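Local coordinates for DUF574 domain-containing protein (PDB 2QE6) that binds S-adenosylmethionine and is probably a methyltransferase of the Rossmann-like class, of unknown acceptor, at residues W11-L16 with P114-H119; H95-Q99 with L124-T130; V137-I143 with R177-Y182; A204-L208 with E262-M266. The protein carries 1 engineered substitution. One frame throughout, in Å; residues are numbered along the deposited sequence.

Overall arrangement
All four contacts belong to one S-adenosyl methyltransferase domain built round a seven-stranded mixed sheet. Interaction 1 uses residues 114-119 of helix 114-124 and interaction 2 its last residue and the loop that follows, with nearest atoms about 6 Å apart; along the chain their segments alternate. Interaction 3 follows, pairing the turn after strand 130-134 and helix 140-145 with helix 175-185, and interaction 4 comes last, joining helix 203-216 to the start of strand 265-271. The centres of interactions 2 and 4 lie about 32 Å apart, on opposite sides of the chain's centre. Only interaction 3 touches the S-adenosylmethionine; the other three pack parts of the surrounding fold.

Interaction 1 (W11-L16 with P114-H119); sequences WPPPGL and PMVLTH
W11 and H119 form a T-shaped (edge-to-face) pair where the proline-rich N-terminal segment meets helix 114-124 of the Rossmann-like fold. The edge of the W11 six-membered ring points at the H119 imidazole face, with centroids 5.0 Å apart and planes at 64°. W11 NE1 is hydrogen-bonded to D35 OD1, which fixes the rotation of the indole. At the rim of the same ring, near its plane, comes CG2 of T118.

A Met-aromatic contact adds to this pair: SE of M115, a selenomethionine, lies obliquely 5.4 Å from the centroid of the W11 six-membered ring.

The remaining contacts are apolar. A bend in the M115 chain (chi3 -75°) turns its CE onto the prolines, 3.5 Å from P12 CB and 3.9 Å from P13 CD. The peptide bond before P12 is cis, and P12 CB and P13 CD lie over one face of the indole. Further on, L16 branches over P114 and M115, CD1 against M115 CB at 3.9 Å and CD2 against P114 CG at 4.1 Å.

No hydrogen bond crosses this contact. Within the helix, P114 O accepts from both T118 N and T118 OG1, the hydroxyl approaching from 41° above the carbonyl plane at 2.9 Å.

Interaction 2 (H95-Q99 with L124-T130); sequences HEVAQ and LAKDPNT
H95 lays one face of its imidazole against two methyl groups from segment 124-130: L124 CD2, 3.9 Å from the ring centroid, and T130 CG2, 4.1 Å from it, both as CH-pi contacts. On the opposite face lies CG of its own neighbour E96. The ring stands in this slot because CG sits between the backbone N and the carbonyl carbon (chi1 81°), and its ND1 is hydrogen-bonded to Y109 of strand 106-111.

One helical turn on, Q99 reaches out with its chain extended, bringing NE2 to the edge of the H95 ring. NE2 donates to D127 OD2 at 2.8 Å, on the syn lone pair of the carboxylate; the acceptor lies in the amide plane, while the two flat groups are turned 80° against each other. A water accepts from the same NE2 at 2.7 Å and donates to T130 OG1 at 2.8 Å.

T130 is the first residue of strand 130-134, at one edge of the sheet; its OG1 also comes to D127 OD2, at a separation so short (2.5 Å) that the exact geometry is doubtful. D127 OD1 accepts from N129 N at 2.9 Å, an Asx turn within the type I turn 127-130. With an alanine in place of D127, the Q99 amide would probably lose its acceptor and the N129 N-H its Asx-turn partner, leaving the turn freer to shift. Two N-H donors, one to each oxygen, are consistent with an ionised D127 carboxylate that ties helix 94-101 to the loop leading into the edge strand.

Interaction 3 (V137-I143 with R177-Y182); sequences VRDPEYI and RVVGAY. With SAM (S-adenosylmethionine), chain F.
P140 plugs into helix 175-185 as a knob into a hole, seated among R177, V178, A181 and Y182. This is the tight side of the contact. P140 CB presses on A181 CB at 3.5 Å and stands over one face of the Y182 ring, 4.1 Å from its centroid, in a CH-pi contact. With CG anti to the carbonyl carbon (chi1 -65°), the Y182 ring is carried out to segment 137-143, where its hydroxyl donates to V137 O at 2.7 Å. I143 CD1 comes to 3.1 Å from Y182 OH, at the ring edge.

Toward solvent the grip slackens. The exposed R177 meets R138 O with the edge of its guanidinium, NH1 and NH2 each making only a weak bond of 3.3 Å. R138 starts its side chain away from helix 175-185, and its NH2 forms a salt bridge with D136.

A phenylalanine in place of Y182 would probably leave V137 O without this donor and open a gap beside I143. V137 N donates to N1 of the S-adenosylmethionine adenine at 2.9 Å, nearly straight at 165°. Y182 is therefore a second-shell residue: it grips the carbonyl of the very residue whose amide reads the adenine edge.

Interaction 4 (A204-L208 with E262-M266); sequences AQQKL and EQLGM. With SO4 (sulfate ion), chain C.
The Q205 amide meets the Q263 carbonyl edge-on: NE2 donates to Q263 O at 2.7 Å, the acceptor lying only 10° out of the amide plane and the donor sitting almost straight beyond the end of the C=O bond. At the other corner of the amide, OE1 accepts from the backbone N of T200 and of L202, so the group is fixed at both ends. The Q206 amide takes no part in the contact; its NE2 is hydrogen-bonded to D199 OD2 and, at 3.0 Å, to O3 of a sulfate ion probably left from crystallisation.

Beyond the amides the contact is apolar and loosely fitted. L264 spreads its two methyls over the helix, CD2 at 4.1 Å from Q205 CG and 4.4 Å from A204 CB, CD1 at 4.3 Å from L208 CD2. The pairing joins helix 203-216 to the residues just before strand 265-271, a strand antiparallel to 191-197. Helix 54-75 adds S57 against L264 and L54 against L208.

Q205 is buried, and its extended chain beyond CG carries the amide to three main-chain groups. One side chain thus satisfies a carbonyl before strand 265-271 and two backbone N-H groups just before helix 203-216, linking the two by polar bonds.

Interaction 1 (W11-L16 with P114-H119)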
loop_
_atom_site.group_PDB
_atom_site.type_symbol
_atom_site.label_atom_id
_atom_site.label_comp_id
_atom_site.label_asym_id
_atom_site.label_seq_id
_atom_site.Cartn_x
_atom_site.Cartn_y
_atom_site.Cartn_z
ATOM N N TRP A 11 -3.822 15.605 19.938
ATOM C CA TRP A 11 -3.499 14.586 18.904
ATOM C C TRP A 11 -3.443 13.145 19.432
ATOM O O TRP A 11 -2.878 12.914 20.474
ATOM C CB TRP A 11 -2.140 14.874 18.225
ATOM C CG TRP A 11 -2.022 14.045 16.967
ATOM C CD1 TRP A 11 -1.453 12.804 16.832
ATOM C CD2 TRP A 11 -2.602 14.366 15.712
ATOM N NE1 TRP A 11 -1.637 12.335 15.547
ATOM C CE2 TRP A 11 -2.345 13.272 14.835
ATOM C CE3 TRP A 11 -3.342 15.460 15.241
ATOM C CZ2 TRP A 11 -2.775 13.262 13.499
ATOM C CZ3 TRP A 11 -3.764 15.453 13.905
ATOM C CH2 TRP A 11 -3.488 14.355 13.060
ATOM N N PRO A 12 -4.007 12.157 18.705
ATOM C CA PRO A 12 -4.824 12.252 17.502
ATOM C C PRO A 12 -6.107 13.025 17.797
ATOM O O PRO A 12 -6.468 13.166 18.981
ATOM C CB PRO A 12 -5.132 10.796 17.144
ATOM C CG PRO A 12 -4.177 9.969 17.904
ATOM C CD PRO A 12 -3.792 10.759 19.111
ATOM N N PRO A 13 -6.771 13.557 16.749
ATOM C CA PRO A 13 -7.873 14.491 17.047
ATOM C C PRO A 13 -9.037 13.734 17.685
ATOM O O PRO A 13 -9.533 12.780 17.088
ATOM C CB PRO A 13 -8.261 15.074 15.669
ATOM C CG PRO A 13 -7.176 14.622 14.709
ATOM C CD PRO A 13 -6.571 13.383 15.297
ATOM N N PRO A 14 -9.458 14.151 18.894
ATOM C CA PRO A 14 -10.508 13.431 19.628
ATOM C C PRO A 14 -11.819 13.297 18.833
ATOM O O PRO A 14 -12.517 12.299 18.986
ATOM C CB PRO A 14 -10.720 14.285 20.879
ATOM C CG PRO A 14 -9.525 15.145 20.985
ATOM C CD PRO A 14 -8.997 15.351 19.616
ATOM N N GLY A 15 -12.134 14.277 17.980
ATOM C CA GLY A 15 -13.319 14.201 17.114
ATOM C C GLY A 15 -13.334 13.031 16.122
ATOM O O GLY A 15 -14.359 12.763 15.512
ATOM N N LEU A 16 -12.196 12.359 15.926
ATOM C CA LEU A 16 -12.100 11.205 14.997
ATOM C C LEU A 16 -12.167 9.859 15.732
ATOM O O LEU A 16 -12.208 8.807 15.090
ATOM C CB LEU A 16 -10.808 11.286 14.169
ATOM C CG LEU A 16 -10.623 12.447 13.168
ATOM C CD1 LEU A 16 -9.239 12.397 12.484
ATOM C CD2 LEU A 16 -11.715 12.439 12.119
ATOM N N PRO A 114 -9.908 9.760 7.267
ATOM C CA PRO A 114 -9.681 11.193 7.335
ATOM C C PRO A 114 -8.471 11.624 8.150
ATOM O O PRO A 114 -7.983 12.731 7.953
ATOM C CB PRO A 114 -10.949 11.727 7.987
ATOM C CG PRO A 114 -11.720 10.582 8.428
ATOM C CD PRO A 114 -11.251 9.383 7.746
HETATM N N MSE A 115 -8.003 10.799 9.088
HETATM C CA MSE A 115 -6.796 11.130 9.810
HETATM C C MSE A 115 -5.565 11.277 8.901
HETATM O O MSE A 115 -4.665 12.044 9.229
HETATM C CB MSE A 115 -6.483 10.134 10.938
HETATM C CG MSE A 115 -5.487 10.732 11.949
HETATM SE SE MSE A 115 -5.073 9.439 13.302
HETATM C CE MSE A 115 -6.767 9.605 14.252
ATOM N N VAL A 116 -5.532 10.560 7.788
ATOM C CA VAL A 116 -4.415 10.626 6.816
ATOM C C VAL A 116 -4.366 12.031 6.211
ATOM O O VAL A 116 -3.318 12.721 6.221
ATOM C CB VAL A 116 -4.549 9.503 5.718
ATOM C CG1 VAL A 116 -3.481 9.637 4.622
ATOM C CG2 VAL A 116 -4.468 8.126 6.340
ATOM N N LEU A 117 -5.520 12.506 5.761
ATOM C CA LEU A 117 -5.607 13.895 5.276
ATOM C C LEU A 117 -5.289 14.899 6.371
ATOM O O LEU A 117 -4.576 15.880 6.137
ATOM C CB LEU A 117 -6.985 14.197 4.689
ATOM C CG LEU A 117 -7.249 15.615 4.157
ATOM C CD1 LEU A 117 -6.113 16.150 3.233
ATOM C CD2 LEU A 117 -8.632 15.681 3.471
ATOM N N THR A 118 -5.816 14.676 7.573
ATOM C CA THR A 118 -5.590 15.632 8.634
ATOM C C THR A 118 -4.117 15.759 9.026
ATOM O O THR A 118 -3.634 16.861 9.259
ATOM C CB THR A 118 -6.460 15.332 9.869
ATOM O OG1 THR A 118 -7.810 15.191 9.435
ATOM C CG2 THR A 118 -6.377 16.486 10.872
ATOM N N HIS A 119 -3.410 14.641 9.109
ATOM C CA HIS A 119 -1.998 14.669 9.480
ATOM C C HIS A 119 -1.171 15.242 8.323
ATOM O O HIS A 119 -0.287 16.114 8.523
ATOM C CB HIS A 119 -1.506 13.246 9.845
ATOM C CG HIS A 119 -0.229 13.240 10.636
ATOM N ND1 HIS A 119 0.117 12.208 11.479
ATOM C CD2 HIS A 119 0.757 14.167 10.754
ATOM C CE1 HIS A 119 1.278 12.478 12.050
ATOM N NE2 HIS A 119 1.682 13.667 11.634
#

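Interaction 2 (H95-Q99 with L124-T130)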
loop_
_atom_site.group_PDB
_atom_site.type_symbol
_atom_site.label_atom_id
_atom_site.label_comp_id
_atom_site.label_asym_id
_atom_site.label_seq_id
_atom_site.Cartn_x
_atom_site.Cartn_y
_atom_site.Cartn_z
ATOM N N HIS A 95 6.795 9.756 -1.132
ATOM C CA HIS A 95 7.335 10.951 -1.777
ATOM C C HIS A 95 8.781 11.269 -1.355
ATOM O O HIS A 95 9.574 11.849 -2.117
ATOM C CB HIS A 95 6.389 12.132 -1.542
ATOM C CG HIS A 95 6.536 12.799 -0.210
ATOM N ND1 HIS A 95 5.896 12.351 0.924
ATOM C CD2 HIS A 95 7.186 13.942 0.151
ATOM C CE1 HIS A 95 6.159 13.157 1.935
ATOM N NE2 HIS A 95 6.943 14.131 1.495
ATOM N N GLU A 96 9.108 10.871 -0.135
ATOM C CA GLU A 96 10.451 11.037 0.405
ATOM C C GLU A 96 11.418 10.097 -0.304
ATOM O O GLU A 96 12.471 10.491 -0.739
ATOM C CB GLU A 96 10.418 10.786 1.921
ATOM C CG GLU A 96 9.666 11.894 2.701
ATOM C CD GLU A 96 9.171 11.458 4.098
ATOM O OE1 GLU A 96 9.362 10.283 4.499
ATOM O OE2 GLU A 96 8.572 12.314 4.787
ATOM N N VAL A 97 11.039 8.834 -0.432
ATOM C CA VAL A 97 11.826 7.910 -1.232
ATOM C C VAL A 97 11.943 8.395 -2.684
ATOM O O VAL A 97 13.045 8.483 -3.221
ATOM C CB VAL A 97 11.185 6.502 -1.215
ATOM C CG1 VAL A 97 12.133 5.518 -1.850
ATOM C CG2 VAL A 97 10.905 6.121 0.227
ATOM N N ALA A 98 10.809 8.741 -3.302
ATOM C CA ALA A 98 10.799 9.150 -4.717
ATOM C C ALA A 98 11.680 10.364 -4.923
ATOM O O ALA A 98 12.486 10.409 -5.856
ATOM C CB ALA A 98 9.371 9.430 -5.200
ATOM N N GLN A 99 11.554 11.350 -4.038
ATOM C CA GLN A 99 12.339 12.586 -4.211
ATOM C C GLN A 99 13.829 12.414 -3.915
ATOM O O GLN A 99 14.651 13.189 -4.432
ATOM C CB GLN A 99 11.766 13.721 -3.365
ATOM C CG GLN A 99 10.320 14.145 -3.751
ATOM C CD GLN A 99 9.858 15.315 -2.946
ATOM O OE1 GLN A 99 10.682 16.090 -2.458
ATOM N NE2 GLN A 99 8.563 15.481 -2.806
ATOM N N LEU A 124 2.267 18.450 3.946
ATOM C CA LEU A 124 2.414 18.560 2.468
ATOM C C LEU A 124 1.916 19.838 1.776
ATOM O O LEU A 124 1.929 19.898 0.537
ATOM C CB LEU A 124 1.717 17.399 1.770
ATOM C CG LEU A 124 2.140 16.001 2.143
ATOM C CD1 LEU A 124 1.228 15.097 1.425
ATOM C CD2 LEU A 124 3.595 15.706 1.787
ATOM N N ALA A 125 1.463 20.834 2.534
ATOM C CA ALA A 125 1.119 22.139 1.935
ATOM C C ALA A 125 2.392 22.870 1.458
ATOM O O ALA A 125 2.341 23.669 0.515
ATOM C CB ALA A 125 0.325 23.000 2.916
ATOM N N LYS A 126 3.523 22.568 2.109
ATOM C CA LYS A 126 4.847 23.094 1.735
ATOM C C LYS A 126 5.496 22.401 0.494
ATOM O O LYS A 126 6.529 22.863 -0.010
ATOM C CB LYS A 126 5.814 22.995 2.942
ATOM C CG LYS A 126 5.436 23.811 4.178
ATOM N N ASP A 127 4.908 21.300 0.019
ATOM C CA ASP A 127 5.449 20.552 -1.126
ATOM C C ASP A 127 4.518 20.654 -2.334
ATOM O O ASP A 127 3.437 20.095 -2.338
ATOM C CB ASP A 127 5.689 19.092 -0.748
ATOM C CG ASP A 127 6.427 18.296 -1.831
ATOM O OD1 ASP A 127 6.717 18.838 -2.935
ATOM O OD2 ASP A 127 6.706 17.104 -1.571
ATOM N N PRO A 128 4.953 21.372 -3.380
ATOM C CA PRO A 128 4.062 21.532 -4.513
ATOM C C PRO A 128 3.932 20.264 -5.336
ATOM O O PRO A 128 3.031 20.192 -6.155
ATOM C CB PRO A 128 4.741 22.625 -5.342
ATOM C CG PRO A 128 6.173 22.522 -5.019
ATOM C CD PRO A 128 6.247 22.052 -3.596
ATOM N N ASN A 129 4.826 19.294 -5.142
ATOM C CA ASN A 129 4.777 18.026 -5.917
ATOM C C ASN A 129 4.168 16.878 -5.198
ATOM O O ASN A 129 4.264 15.735 -5.664
ATOM C CB ASN A 129 6.165 17.625 -6.383
ATOM C CG ASN A 129 6.777 18.662 -7.321
ATOM O OD1 ASN A 129 7.976 18.679 -7.522
ATOM N ND2 ASN A 129 5.947 19.544 -7.872
ATOM N N THR A 130 3.531 17.151 -4.066
ATOM C CA THR A 130 2.936 16.069 -3.286
ATOM C C THR A 130 1.580 16.539 -2.787
ATOM O O THR A 130 1.437 17.660 -2.325
ATOM C CB THR A 130 3.872 15.659 -2.122
ATOM O OG1 THR A 130 5.205 15.449 -2.621
ATOM C CG2 THR A 130 3.405 14.402 -1.464
HETATM O O HOH W 1 6.911 14.115 -4.371
#

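Interaction 3 (V137-I143 with R177-Y182)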
loop_
_atom_site.group_PDB
_atom_site.type_symbol
_atom_site.label_atom_id
_atom_site.label_comp_id
_atom_site.label_asym_id
_atom_site.label_seq_id
_atom_site.Cartn_x
_atom_site.Cartn_y
_atom_site.Cartn_z
ATOM N N VAL A 137 -10.895 3.990 -2.753
ATOM C CA VAL A 137 -10.190 3.327 -3.879
ATOM C C VAL A 137 -11.067 2.431 -4.745
ATOM O O VAL A 137 -10.758 2.169 -5.919
ATOM C CB VAL A 137 -8.983 2.552 -3.253
ATOM C CG1 VAL A 137 -8.393 1.497 -4.181
ATOM C CG2 VAL A 137 -7.961 3.582 -2.814
ATOM N N ARG A 138 -12.186 1.977 -4.177
ATOM C CA ARG A 138 -13.143 1.181 -4.924
ATOM C C ARG A 138 -13.982 2.008 -5.895
ATOM O O ARG A 138 -14.824 1.460 -6.615
ATOM C CB ARG A 138 -14.025 0.432 -3.959
ATOM C CG ARG A 138 -13.235 -0.564 -3.133
ATOM C CD ARG A 138 -14.132 -1.213 -2.106
ATOM N NE ARG A 138 -14.568 -0.228 -1.122
ATOM C CZ ARG A 138 -15.305 -0.497 -0.052
ATOM N NH1 ARG A 138 -15.695 -1.739 0.198
ATOM N NH2 ARG A 138 -15.657 0.487 0.771
ATOM N N ASP A 139 -13.749 3.324 -5.922
ATOM C CA ASP A 139 -14.369 4.219 -6.890
ATOM C C ASP A 139 -13.294 4.902 -7.774
ATOM O O ASP A 139 -13.029 6.095 -7.606
ATOM C CB ASP A 139 -15.189 5.271 -6.136
ATOM C CG ASP A 139 -16.138 6.043 -7.038
ATOM O OD1 ASP A 139 -16.138 5.818 -8.273
ATOM O OD2 ASP A 139 -16.880 6.889 -6.493
ATOM N N PRO A 140 -12.695 4.143 -8.716
ATOM C CA PRO A 140 -11.614 4.607 -9.584
ATOM C C PRO A 140 -11.979 5.858 -10.372
ATOM O O PRO A 140 -11.131 6.732 -10.555
ATOM C CB PRO A 140 -11.404 3.432 -10.567
ATOM C CG PRO A 140 -12.080 2.284 -9.996
ATOM C CD PRO A 140 -13.034 2.723 -8.968
ATOM N N GLU A 141 -13.235 5.919 -10.830
ATOM C CA GLU A 141 -13.758 7.054 -11.580
ATOM C C GLU A 141 -13.625 8.326 -10.775
ATOM O O GLU A 141 -13.160 9.326 -11.286
ATOM C CB GLU A 141 -15.221 6.835 -11.980
ATOM N N TYR A 142 -14.019 8.294 -9.511
ATOM C CA TYR A 142 -13.884 9.477 -8.668
ATOM C C TYR A 142 -12.385 9.832 -8.463
ATOM O O TYR A 142 -11.984 10.981 -8.613
ATOM C CB TYR A 142 -14.612 9.276 -7.316
ATOM C CG TYR A 142 -14.444 10.441 -6.371
ATOM C CD1 TYR A 142 -15.263 11.564 -6.459
ATOM C CD2 TYR A 142 -13.449 10.434 -5.412
ATOM C CE1 TYR A 142 -15.082 12.636 -5.615
ATOM C CE2 TYR A 142 -13.270 11.487 -4.556
ATOM C CZ TYR A 142 -14.081 12.585 -4.647
ATOM O OH TYR A 142 -13.855 13.646 -3.782
ATOM N N ILE A 143 -11.550 8.849 -8.145
ATOM C CA ILE A 143 -10.141 9.146 -7.849
ATOM C C ILE A 143 -9.412 9.687 -9.093
ATOM O O ILE A 143 -8.722 10.710 -9.029
ATOM C CB ILE A 143 -9.416 7.924 -7.251
ATOM C CG1 ILE A 143 -9.857 7.716 -5.802
ATOM C CG2 ILE A 143 -7.895 8.085 -7.292
ATOM C CD1 ILE A 143 -9.551 6.334 -5.287
ATOM N N ARG A 177 -12.782 -5.430 -11.411
ATOM C CA ARG A 177 -13.155 -4.157 -11.997
ATOM C C ARG A 177 -12.310 -3.018 -11.425
ATOM O O ARG A 177 -11.922 -2.079 -12.155
ATOM C CB ARG A 177 -14.661 -3.880 -11.777
ATOM C CG ARG A 177 -15.052 -2.381 -11.785
ATOM C CD ARG A 177 -16.483 -2.101 -11.267
ATOM N NE ARG A 177 -16.627 -2.101 -9.794
ATOM C CZ ARG A 177 -16.324 -1.075 -8.989
ATOM N NH1 ARG A 177 -15.825 0.061 -9.472
ATOM N NH2 ARG A 177 -16.520 -1.189 -7.678
ATOM N N VAL A 178 -12.036 -3.066 -10.121
ATOM C CA VAL A 178 -11.316 -1.951 -9.472
ATOM C C VAL A 178 -9.861 -1.882 -9.950
ATOM O O VAL A 178 -9.402 -0.826 -10.410
ATOM C CB VAL A 178 -11.429 -1.998 -7.907
ATOM C CG1 VAL A 178 -10.384 -1.075 -7.255
ATOM C CG2 VAL A 178 -12.883 -1.620 -7.458
ATOM N N VAL A 179 -9.136 -2.998 -9.867
ATOM C CA VAL A 179 -7.716 -2.971 -10.254
ATOM C C VAL A 179 -7.603 -2.777 -11.770
ATOM O O VAL A 179 -6.726 -2.058 -12.228
ATOM C CB VAL A 179 -6.908 -4.193 -9.758
ATOM C CG1 VAL A 179 -5.408 -4.060 -10.165
ATOM C CG2 VAL A 179 -7.041 -4.294 -8.221
ATOM N N GLY A 180 -8.503 -3.416 -12.514
ATOM C CA GLY A 180 -8.580 -3.221 -13.965
ATOM C C GLY A 180 -8.776 -1.772 -14.393
ATOM O O GLY A 180 -8.216 -1.344 -15.395
ATOM N N ALA A 181 -9.583 -1.007 -13.665
ATOM C CA ALA A 181 -9.767 0.411 -14.006
ATOM C C ALA A 181 -8.458 1.192 -13.900
ATOM O O ALA A 181 -8.168 2.062 -14.704
ATOM C CB ALA A 181 -10.825 1.029 -13.109
ATOM N N TYR A 182 -7.673 0.926 -12.872
ATOM C CA TYR A 182 -6.421 1.654 -12.690
ATOM C C TYR A 182 -5.389 1.199 -13.744
ATOM O O TYR A 182 -4.647 2.013 -14.237
ATOM C CB TYR A 182 -5.881 1.471 -11.242
ATOM C CG TYR A 182 -6.768 2.082 -10.148
ATOM C CD1 TYR A 182 -6.954 3.458 -10.070
ATOM C CD2 TYR A 182 -7.429 1.275 -9.204
ATOM C CE1 TYR A 182 -7.766 4.047 -9.085
ATOM C CE2 TYR A 182 -8.255 1.863 -8.202
ATOM C CZ TYR A 182 -8.409 3.255 -8.171
ATOM O OH TYR A 182 -9.200 3.877 -7.226
HETATM N N SAM F . -0.154 1.446 1.718
HETATM C CA SAM F . 0.421 1.526 3.119
HETATM C C SAM F . 1.518 0.496 3.267
HETATM O O SAM F . 2.428 0.673 4.070
HETATM O OXT SAM F . 1.488 -0.547 2.601
HETATM C CB SAM F . -0.568 1.284 4.275
HETATM C CG SAM F . -1.194 -0.118 4.346
HETATM S SD SAM F . -2.513 -0.338 5.587
HETATM C CE SAM F . -2.455 1.351 6.235
HETATM C "C5'" SAM F . -3.892 -0.128 4.442
HETATM C "C4'" SAM F . -4.409 1.269 4.071
HETATM O "O4'" SAM F . -5.338 1.158 2.988
HETATM C "C3'" SAM F . -5.175 1.976 5.201
HETATM O "O3'" SAM F . -4.669 3.280 5.428
HETATM C "C2'" SAM F . -6.635 2.005 4.779
HETATM O "O2'" SAM F . -7.406 3.072 5.346
HETATM C "C1'" SAM F . -6.459 2.010 3.264
HETATM N N9 SAM F . -7.666 1.503 2.610
HETATM C C8 SAM F . -8.248 0.239 2.691
HETATM N N7 SAM F . -9.354 0.223 1.902
HETATM C C5 SAM F . -9.464 1.456 1.314
HETATM C C6 SAM F . -10.394 1.974 0.400
HETATM N N6 SAM F . -11.431 1.196 -0.015
HETATM N N1 SAM F . -10.217 3.281 -0.019
HETATM C C2 SAM F . -9.147 4.079 0.434
HETATM N N3 SAM F . -8.231 3.567 1.349
HETATM C C4 SAM F . -8.402 2.267 1.757
#

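Interaction 4 (A204-L208 with E262-M266)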
loop_
_atom_site.group_PDB
_atom_site.type_symbol
_atom_site.label_atom_id
_atom_site.label_comp_id
_atom_site.label_asym_id
_atom_site.label_seq_id
_atom_site.Cartn_x
_atom_site.Cartn_y
_atom_site.Cartn_z
ATOM N N ALA A 204 -1.749 -19.212 9.837
ATOM C CA ALA A 204 -1.888 -17.833 10.275
ATOM C C ALA A 204 -2.427 -16.930 9.198
ATOM O O ALA A 204 -2.917 -15.853 9.505
ATOM C CB ALA A 204 -0.550 -17.291 10.715
ATOM N N GLN A 205 -2.308 -17.324 7.928
ATOM C CA GLN A 205 -2.654 -16.403 6.832
ATOM C C GLN A 205 -4.164 -16.184 6.783
ATOM O O GLN A 205 -4.617 -15.064 6.758
ATOM C CB GLN A 205 -2.144 -16.947 5.498
ATOM C CG GLN A 205 -0.592 -16.891 5.372
ATOM C CD GLN A 205 -0.026 -17.792 4.305
ATOM O OE1 GLN A 205 -0.608 -18.838 3.955
ATOM N NE2 GLN A 205 1.150 -17.446 3.824
ATOM N N GLN A 206 -4.907 -17.283 6.800
ATOM C CA GLN A 206 -6.371 -17.249 6.752
ATOM C C GLN A 206 -6.970 -16.804 8.107
ATOM O O GLN A 206 -8.013 -16.186 8.132
ATOM C CB GLN A 206 -6.940 -18.575 6.316
ATOM C CG GLN A 206 -6.843 -18.883 4.764
ATOM C CD GLN A 206 -7.706 -17.952 3.859
ATOM O OE1 GLN A 206 -8.569 -17.205 4.330
ATOM N NE2 GLN A 206 -7.472 -18.025 2.553
ATOM N N LYS A 207 -6.290 -17.094 9.217
ATOM C CA LYS A 207 -6.677 -16.577 10.535
ATOM C C LYS A 207 -6.503 -15.070 10.583
ATOM O O LYS A 207 -7.354 -14.364 11.071
ATOM C CB LYS A 207 -5.856 -17.242 11.633
ATOM C CG LYS A 207 -6.425 -17.067 13.012
ATOM C CD LYS A 207 -5.709 -18.003 14.011
ATOM C CE LYS A 207 -6.423 -18.068 15.324
ATOM N NZ LYS A 207 -5.765 -19.067 16.202
ATOM N N LEU A 208 -5.413 -14.564 10.027
ATOM C CA LEU A 208 -5.216 -13.107 9.949
ATOM C C LEU A 208 -6.280 -12.418 9.055
ATOM O O LEU A 208 -6.894 -11.413 9.430
ATOM C CB LEU A 208 -3.819 -12.800 9.432
ATOM C CG LEU A 208 -3.597 -11.318 9.269
ATOM C CD1 LEU A 208 -3.921 -10.552 10.567
ATOM C CD2 LEU A 208 -2.155 -11.069 8.720
ATOM N N GLU A 262 7.715 -13.179 7.811
ATOM C CA GLU A 262 8.186 -12.978 6.441
ATOM C C GLU A 262 7.363 -13.779 5.408
ATOM O O GLU A 262 7.608 -13.673 4.203
ATOM C CB GLU A 262 9.679 -13.308 6.354
ATOM C CG GLU A 262 10.540 -12.298 7.109
ATOM C CD GLU A 262 11.997 -12.740 7.226
ATOM O OE1 GLU A 262 12.253 -13.908 7.590
ATOM O OE2 GLU A 262 12.889 -11.920 6.953
ATOM N N GLN A 263 6.391 -14.567 5.860
ATOM C CA GLN A 263 5.549 -15.352 4.930
ATOM C C GLN A 263 4.061 -14.982 4.913
ATOM O O GLN A 263 3.215 -15.749 4.406
ATOM C CB GLN A 263 5.693 -16.827 5.241
ATOM C CG GLN A 263 7.099 -17.334 4.944
ATOM C CD GLN A 263 7.291 -18.675 5.505
ATOM O OE1 GLN A 263 7.207 -19.640 4.795
ATOM N NE2 GLN A 263 7.489 -18.756 6.807
ATOM N N LEU A 264 3.755 -13.795 5.431
ATOM C CA LEU A 264 2.391 -13.298 5.494
ATOM C C LEU A 264 1.976 -12.517 4.233
ATOM O O LEU A 264 0.815 -12.507 3.890
ATOM C CB LEU A 264 2.173 -12.426 6.771
ATOM C CG LEU A 264 1.983 -13.203 8.087
ATOM C CD1 LEU A 264 1.941 -12.205 9.278
ATOM C CD2 LEU A 264 0.795 -14.118 8.060
ATOM N N GLY A 265 2.921 -11.861 3.558
ATOM C CA GLY A 265 2.609 -11.093 2.369
ATOM C C GLY A 265 3.548 -11.261 1.198
ATOM O O GLY A 265 4.713 -11.683 1.372
HETATM N N MSE A 266 3.030 -10.929 0.004
HETATM C CA MSE A 266 3.838 -10.915 -1.231
HETATM C C MSE A 266 3.802 -9.563 -1.884
HETATM O O MSE A 266 2.900 -8.809 -1.657
HETATM C CB MSE A 266 3.376 -11.971 -2.229
HETATM C CG MSE A 266 3.691 -13.370 -1.768
HETATM SE SE MSE A 266 3.806 -14.669 -3.126
HETATM C CE MSE A 266 4.403 -16.166 -2.107
HETATM S S SO4 C . -10.935 -17.501 0.393
HETATM O O1 SO4 C . -11.881 -17.391 1.513
HETATM O O2 SO4 C . -11.478 -16.701 -0.722
HETATM O O3 SO4 C . -9.597 -16.924 0.725
HETATM O O4 SO4 C . -10.840 -18.939 0.032
#